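Local coordinates for mobilization protein A (Pseudomonas aeruginosa, PDB 2NS6) that nicks one DNA strand at the origin of transfer of a plasmid, as the metal-dependent relaxase that starts its conjugative transfer, at residues 64-78 with 117-129. Numbering follows the deposited sequence.
With MN (manganese (II) ion), chain B.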
loop_
_atom_site.group_PDB
_atom_site.type_symbol
_atom_site.label_atom_id
_atom_site.label_comp_id
_atom_site.label_asym_id
_atom_site.label_seq_id
_atom_site.Cartn_x
_atom_site.Cartn_y
_atom_site.Cartn_z
ATOM N N GLU A 64 -4.827 2.929 16.298
ATOM C CA GLU A 64 -6.122 2.932 15.611
ATOM C C GLU A 64 -7.155 2.224 16.473
ATOM O O GLU A 64 -6.850 1.223 17.113
ATOM C CB GLU A 64 -6.038 2.233 14.250
ATOM C CG GLU A 64 -6.315 3.155 13.071
ATOM C CD GLU A 64 -7.792 3.477 12.883
ATOM O OE1 GLU A 64 -8.521 3.665 13.881
ATOM O OE2 GLU A 64 -8.228 3.553 11.722
ATOM N N ARG A 65 -8.375 2.744 16.491
ATOM C CA ARG A 65 -9.430 2.133 17.292
ATOM C C ARG A 65 -9.743 0.734 16.764
ATOM O O ARG A 65 -9.526 0.443 15.586
ATOM C CB ARG A 65 -10.686 3.005 17.258
ATOM C CG ARG A 65 -11.252 3.183 15.867
ATOM C CD ARG A 65 -12.557 3.935 15.906
ATOM N NE ARG A 65 -13.237 3.921 14.610
ATOM C CZ ARG A 65 -14.455 4.409 14.420
ATOM N NH1 ARG A 65 -15.116 4.943 15.443
ATOM N NH2 ARG A 65 -15.012 4.367 13.217
ATOM N N ALA A 66 -10.255 -0.122 17.644
ATOM C CA ALA A 66 -10.585 -1.508 17.302
ATOM C C ALA A 66 -11.412 -1.665 16.032
ATOM O O ALA A 66 -11.093 -2.490 15.173
ATOM C CB ALA A 66 -11.311 -2.170 18.476
ATOM N N ASN A 67 -12.481 -0.885 15.921
ATOM C CA ASN A 67 -13.346 -0.948 14.753
ATOM C C ASN A 67 -12.856 -0.008 13.655
ATOM O O ASN A 67 -13.650 0.531 12.881
ATOM C CB ASN A 67 -14.784 -0.595 15.143
ATOM C CG ASN A 67 -15.452 -1.686 15.968
ATOM O OD1 ASN A 67 -15.645 -2.815 15.497
ATOM N ND2 ASN A 67 -15.809 -1.357 17.207
ATOM N N GLY A 68 -11.546 0.191 13.593
ATOM C CA GLY A 68 -10.987 1.057 12.573
ATOM C C GLY A 68 -10.307 0.243 11.490
ATOM O O GLY A 68 -9.956 -0.916 11.711
ATOM N N ARG A 69 -10.121 0.848 10.321
ATOM C CA ARG A 69 -9.478 0.182 9.188
ATOM C C ARG A 69 -7.973 0.446 9.200
ATOM O O ARG A 69 -7.521 1.542 8.857
ATOM C CB ARG A 69 -10.088 0.699 7.877
ATOM C CG ARG A 69 -11.609 0.547 7.784
ATOM C CD ARG A 69 -12.222 1.557 6.804
ATOM N NE ARG A 69 -11.804 1.344 5.414
ATOM C CZ ARG A 69 -12.265 0.374 4.627
ATOM N NH1 ARG A 69 -13.167 -0.490 5.088
ATOM N NH2 ARG A 69 -11.837 0.275 3.374
ATOM N N LEU A 70 -7.201 -0.559 9.600
ATOM C CA LEU A 70 -5.747 -0.435 9.658
ATOM C C LEU A 70 -5.131 -0.202 8.277
ATOM O O LEU A 70 -4.179 0.571 8.134
ATOM C CB LEU A 70 -5.137 -1.692 10.288
ATOM C CG LEU A 70 -5.490 -1.939 11.764
ATOM C CD1 LEU A 70 -5.108 -3.354 12.135
ATOM C CD2 LEU A 70 -4.761 -0.925 12.663
ATOM N N PHE A 71 -5.678 -0.869 7.265
ATOM C CA PHE A 71 -5.175 -0.718 5.906
ATOM C C PHE A 71 -6.012 -1.511 4.906
ATOM O O PHE A 71 -6.765 -2.405 5.279
ATOM C CB PHE A 71 -3.711 -1.175 5.833
ATOM C CG PHE A 71 -3.517 -2.617 6.174
ATOM C CD1 PHE A 71 -3.710 -3.606 5.213
ATOM C CD2 PHE A 71 -3.198 -2.999 7.471
ATOM C CE1 PHE A 71 -3.589 -4.950 5.539
ATOM C CE2 PHE A 71 -3.074 -4.342 7.812
ATOM C CZ PHE A 71 -3.272 -5.321 6.845
ATOM N N LYS A 72 -5.872 -1.153 3.636
ATOM C CA LYS A 72 -6.560 -1.808 2.534
ATOM C C LYS A 72 -5.455 -2.523 1.759
ATOM O O LYS A 72 -4.575 -1.884 1.171
ATOM C CB LYS A 72 -7.228 -0.762 1.640
ATOM C CG LYS A 72 -8.021 -1.317 0.452
ATOM C CD LYS A 72 -9.270 -2.052 0.902
ATOM C CE LYS A 72 -10.139 -2.470 -0.274
ATOM N NZ LYS A 72 -10.817 -1.302 -0.913
ATOM N N GLU A 73 -5.497 -3.848 1.775
ATOM C CA GLU A 73 -4.501 -4.660 1.088
ATOM C C GLU A 73 -4.941 -4.985 -0.328
ATOM O O GLU A 73 -6.033 -5.507 -0.547
ATOM C CB GLU A 73 -4.276 -5.957 1.859
ATOM C CG GLU A 73 -3.413 -6.983 1.135
ATOM C CD GLU A 73 -3.041 -8.143 2.035
ATOM O OE1 GLU A 73 -3.958 -8.743 2.634
ATOM O OE2 GLU A 73 -1.831 -8.449 2.142
ATOM N N VAL A 74 -4.086 -4.677 -1.289
ATOM C CA VAL A 74 -4.391 -4.948 -2.683
ATOM C C VAL A 74 -3.339 -5.910 -3.231
ATOM O O VAL A 74 -2.155 -5.792 -2.905
ATOM C CB VAL A 74 -4.379 -3.653 -3.521
ATOM C CG1 VAL A 74 -4.783 -3.958 -4.955
ATOM C CG2 VAL A 74 -5.329 -2.626 -2.918
ATOM N N GLU A 75 -3.777 -6.868 -4.046
ATOM C CA GLU A 75 -2.862 -7.843 -4.645
ATOM C C GLU A 75 -3.108 -7.964 -6.140
ATOM O O GLU A 75 -4.248 -8.134 -6.580
ATOM C CB GLU A 75 -3.025 -9.225 -4.007
ATOM C CG GLU A 75 -1.869 -10.165 -4.347
ATOM C CD GLU A 75 -1.979 -11.522 -3.671
ATOM O OE1 GLU A 75 -2.400 -11.576 -2.497
ATOM O OE2 GLU A 75 -1.622 -12.532 -4.312
ATOM N N PHE A 76 -2.040 -7.881 -6.923
ATOM C CA PHE A 76 -2.173 -7.986 -8.370
ATOM C C PHE A 76 -0.991 -8.696 -9.022
ATOM O O PHE A 76 0.155 -8.519 -8.618
ATOM C CB PHE A 76 -2.365 -6.593 -8.988
ATOM C CG PHE A 76 -1.429 -5.539 -8.455
ATOM C CD1 PHE A 76 -1.634 -4.969 -7.201
ATOM C CD2 PHE A 76 -0.332 -5.127 -9.202
ATOM C CE1 PHE A 76 -0.765 -4.000 -6.707
ATOM C CE2 PHE A 76 0.543 -4.156 -8.716
ATOM C CZ PHE A 76 0.329 -3.597 -7.463
ATOM N N ALA A 77 -1.284 -9.518 -10.025
ATOM C CA ALA A 77 -0.248 -10.252 -10.737
ATOM C C ALA A 77 0.503 -9.301 -11.663
ATOM O O ALA A 77 -0.074 -8.335 -12.169
ATOM C CB ALA A 77 -0.879 -11.393 -11.550
ATOM N N LEU A 78 1.784 -9.578 -11.880
ATOM C CA LEU A 78 2.633 -8.758 -12.753
ATOM C C LEU A 78 2.943 -9.500 -14.063
ATOM O O LEU A 78 3.127 -10.714 -14.063
ATOM C CB LEU A 78 3.946 -8.420 -12.034
ATOM C CG LEU A 78 3.862 -7.498 -10.811
ATOM C CD1 LEU A 78 5.185 -7.499 -10.072
ATOM C CD2 LEU A 78 3.494 -6.078 -11.259
ATOM N N ASN A 117 4.985 -16.613 -11.637
ATOM C CA ASN A 117 3.868 -15.836 -11.118
ATOM C C ASN A 117 4.280 -14.632 -10.257
ATOM O O ASN A 117 3.957 -14.565 -9.070
ATOM C CB ASN A 117 2.926 -16.761 -10.327
ATOM C CG ASN A 117 2.428 -17.941 -11.156
ATOM O OD1 ASN A 117 1.724 -17.766 -12.155
ATOM N ND2 ASN A 117 2.800 -19.151 -10.746
ATOM N N PRO A 118 5.019 -13.676 -10.842
ATOM C CA PRO A 118 5.445 -12.491 -10.091
ATOM C C PRO A 118 4.198 -11.706 -9.701
ATOM O O PRO A 118 3.296 -11.529 -10.519
ATOM C CB PRO A 118 6.298 -11.727 -11.102
ATOM C CG PRO A 118 6.849 -12.809 -11.969
ATOM C CD PRO A 118 5.646 -13.699 -12.174
ATOM N N HIS A 119 4.131 -11.248 -8.456
ATOM C CA HIS A 119 2.972 -10.485 -8.001
ATOM C C HIS A 119 3.358 -9.378 -7.023
ATOM O O HIS A 119 4.468 -9.361 -6.480
ATOM C CB HIS A 119 1.931 -11.418 -7.362
ATOM C CG HIS A 119 2.480 -12.278 -6.269
ATOM N ND1 HIS A 119 3.279 -13.371 -6.518
ATOM C CD2 HIS A 119 2.364 -12.193 -4.921
ATOM C CE1 HIS A 119 3.635 -13.923 -5.370
ATOM N NE2 HIS A 119 3.092 -13.227 -4.387
ATOM N N CYS A 120 2.426 -8.459 -6.793
ATOM C CA CYS A 120 2.670 -7.330 -5.907
ATOM C C CYS A 120 1.673 -7.208 -4.757
ATOM O O CYS A 120 0.465 -7.290 -4.966
ATOM C CB CYS A 120 2.657 -6.038 -6.728
ATOM S SG CYS A 120 2.924 -4.543 -5.752
ATOM N N HIS A 121 2.179 -7.028 -3.539
ATOM C CA HIS A 121 1.313 -6.853 -2.372
ATOM C C HIS A 121 1.404 -5.365 -2.044
ATOM O O HIS A 121 2.496 -4.816 -1.964
ATOM C CB HIS A 121 1.814 -7.676 -1.181
ATOM C CG HIS A 121 1.627 -9.152 -1.339
ATOM N ND1 HIS A 121 0.490 -9.809 -0.921
ATOM C CD2 HIS A 121 2.434 -10.101 -1.874
ATOM C CE1 HIS A 121 0.606 -11.099 -1.189
ATOM N NE2 HIS A 121 1.776 -11.300 -1.767
ATOM N N LEU A 122 0.265 -4.711 -1.866
ATOM C CA LEU A 122 0.282 -3.285 -1.576
ATOM C C LEU A 122 -0.708 -2.935 -0.479
ATOM O O LEU A 122 -1.908 -3.171 -0.615
ATOM C CB LEU A 122 -0.022 -2.504 -2.866
ATOM C CG LEU A 122 -0.105 -0.974 -2.964
ATOM C CD1 LEU A 122 -1.548 -0.579 -2.899
ATOM C CD2 LEU A 122 0.723 -0.275 -1.907
ATOM N N MET A 123 -0.203 -2.406 0.628
ATOM C CA MET A 123 -1.090 -2.018 1.710
ATOM C C MET A 123 -1.181 -0.508 1.750
ATOM O O MET A 123 -0.172 0.202 1.717
ATOM C CB MET A 123 -0.631 -2.612 3.052
ATOM C CG MET A 123 0.854 -2.631 3.301
ATOM S SD MET A 123 1.362 -3.830 4.617
ATOM C CE MET A 123 0.703 -3.038 6.124
ATOM N N ILE A 124 -2.419 -0.031 1.782
ATOM C CA ILE A 124 -2.723 1.393 1.782
ATOM C C ILE A 124 -3.421 1.830 3.048
ATOM O O ILE A 124 -4.435 1.250 3.443
ATOM C CB ILE A 124 -3.651 1.740 0.622
ATOM C CG1 ILE A 124 -3.109 1.127 -0.668
ATOM C CG2 ILE A 124 -3.798 3.246 0.503
ATOM C CD1 ILE A 124 -3.967 1.426 -1.871
ATOM N N SER A 125 -2.870 2.858 3.685
ATOM C CA SER A 125 -3.450 3.415 4.902
ATOM C C SER A 125 -4.444 4.475 4.446
ATOM O O SER A 125 -4.097 5.363 3.663
ATOM C CB SER A 125 -2.360 4.069 5.752
ATOM O OG SER A 125 -2.931 4.855 6.783
ATOM N N GLU A 126 -5.674 4.386 4.935
ATOM C CA GLU A 126 -6.706 5.337 4.550
ATOM C C GLU A 126 -6.694 6.615 5.374
ATOM O O GLU A 126 -7.723 7.038 5.904
ATOM C CB GLU A 126 -8.079 4.668 4.618
ATOM C CG GLU A 126 -8.301 3.656 3.508
ATOM C CD GLU A 126 -9.418 2.689 3.835
ATOM O OE1 GLU A 126 -10.343 2.543 3.013
ATOM O OE2 GLU A 126 -9.359 2.076 4.919
ATOM N N ARG A 127 -5.513 7.221 5.464
ATOM C CA ARG A 127 -5.301 8.469 6.189
ATOM C C ARG A 127 -4.654 9.427 5.209
ATOM O O ARG A 127 -3.684 9.084 4.540
ATOM C CB ARG A 127 -4.363 8.253 7.383
ATOM C CG ARG A 127 -4.949 7.371 8.477
ATOM C CD ARG A 127 -5.888 8.176 9.377
ATOM N NE ARG A 127 -6.595 7.338 10.341
ATOM C CZ ARG A 127 -7.254 7.810 11.392
ATOM N NH1 ARG A 127 -7.288 9.116 11.615
ATOM N NH2 ARG A 127 -7.888 6.984 12.210
ATOM N N ILE A 128 -5.198 10.631 5.130
ATOM C CA ILE A 128 -4.704 11.645 4.216
ATOM C C ILE A 128 -3.523 12.410 4.792
ATOM O O ILE A 128 -3.647 13.081 5.823
ATOM C CB ILE A 128 -5.834 12.635 3.882
ATOM C CG1 ILE A 128 -7.013 11.867 3.282
ATOM C CG2 ILE A 128 -5.333 13.719 2.935
ATOM C CD1 ILE A 128 -8.280 12.681 3.122
ATOM N N ASN A 129 -2.372 12.320 4.136
ATOM C CA ASN A 129 -1.225 13.058 4.632
ATOM C C ASN A 129 -1.305 14.485 4.107
ATOM O O ASN A 129 -1.017 14.745 2.938
ATOM C CB ASN A 129 0.087 12.422 4.183
ATOM C CG ASN A 129 1.286 13.035 4.887
ATOM O OD1 ASN A 129 1.213 14.155 5.389
ATOM N ND2 ASN A 129 2.392 12.310 4.918
HETATM MN MN MN B . 3.296 -13.105 -2.134
HETATM O O HOH W 1 -6.356 4.224 9.880
HETATM O O HOH W 2 -6.919 2.300 6.309
HETATM O O HOH W 3 -4.161 3.391 8.549
HETATM O O HOH W 4 4.612 -15.048 -2.476
#
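The F76 ring reaches C120 because its CG sits between the backbone N and the carbonyl carbon (chi1 45°), while C120 holds SG anti to its N (chi1 179°). C120 CB lies over the ring face, 3.7 Å from its centroid, and SG approaches obliquely, close to CZ. At the other end, M123 CE lies over one face of the F71 ring in a CH-pi contact, offset toward the rim and 4.2 Å from the centroid, with SD higher above the same ring in a Met-aromatic contact.

Between these pairs the backbones zip antiparallel: K72 with I124, V74 with L122 and F76 with C120 each exchange two hydrogen bonds, and L78 N adds one to P118 O. Intervening E75 and H121 form a non-hydrogen-bonded pair on the metal-bearing face, where E75 runs alongside H121 and lays CG over its ring. H119 NE2 and H121 NE2 bind manganese at 2.3 and 2.4 Å; H111 and a water complete the ligands in the model. H119 ND1 donates to N117 O at 2.9 Å in its own ring plane, a second-shell bond that helps to hold the imidazole in its rotation.

Beyond the paired residues, R69 forms a two-pronged salt bridge with E126, NE to OE2 at 2.6 Å and NH2 to OE1 at 2.7 Å. One water ties R69 O to E126 N and OE2; another links E64 OE2, R69 O and R127 NE. E64 is also salt-bridged to K155, and R127 NH1 bonds to A153 O.

These are neighbouring inner strands of the five-stranded antiparallel relaxase sheet: 5-10 flanks 71-77, and 106-113, carrying H111, flanks 117-124. Helix 18-26, which bears the active-site tyrosine Y24, packs against F71, H121 and M123, with K21 salt-bridged to E73; on the reverse face W172 of helix 164-181 meets the F76 ring.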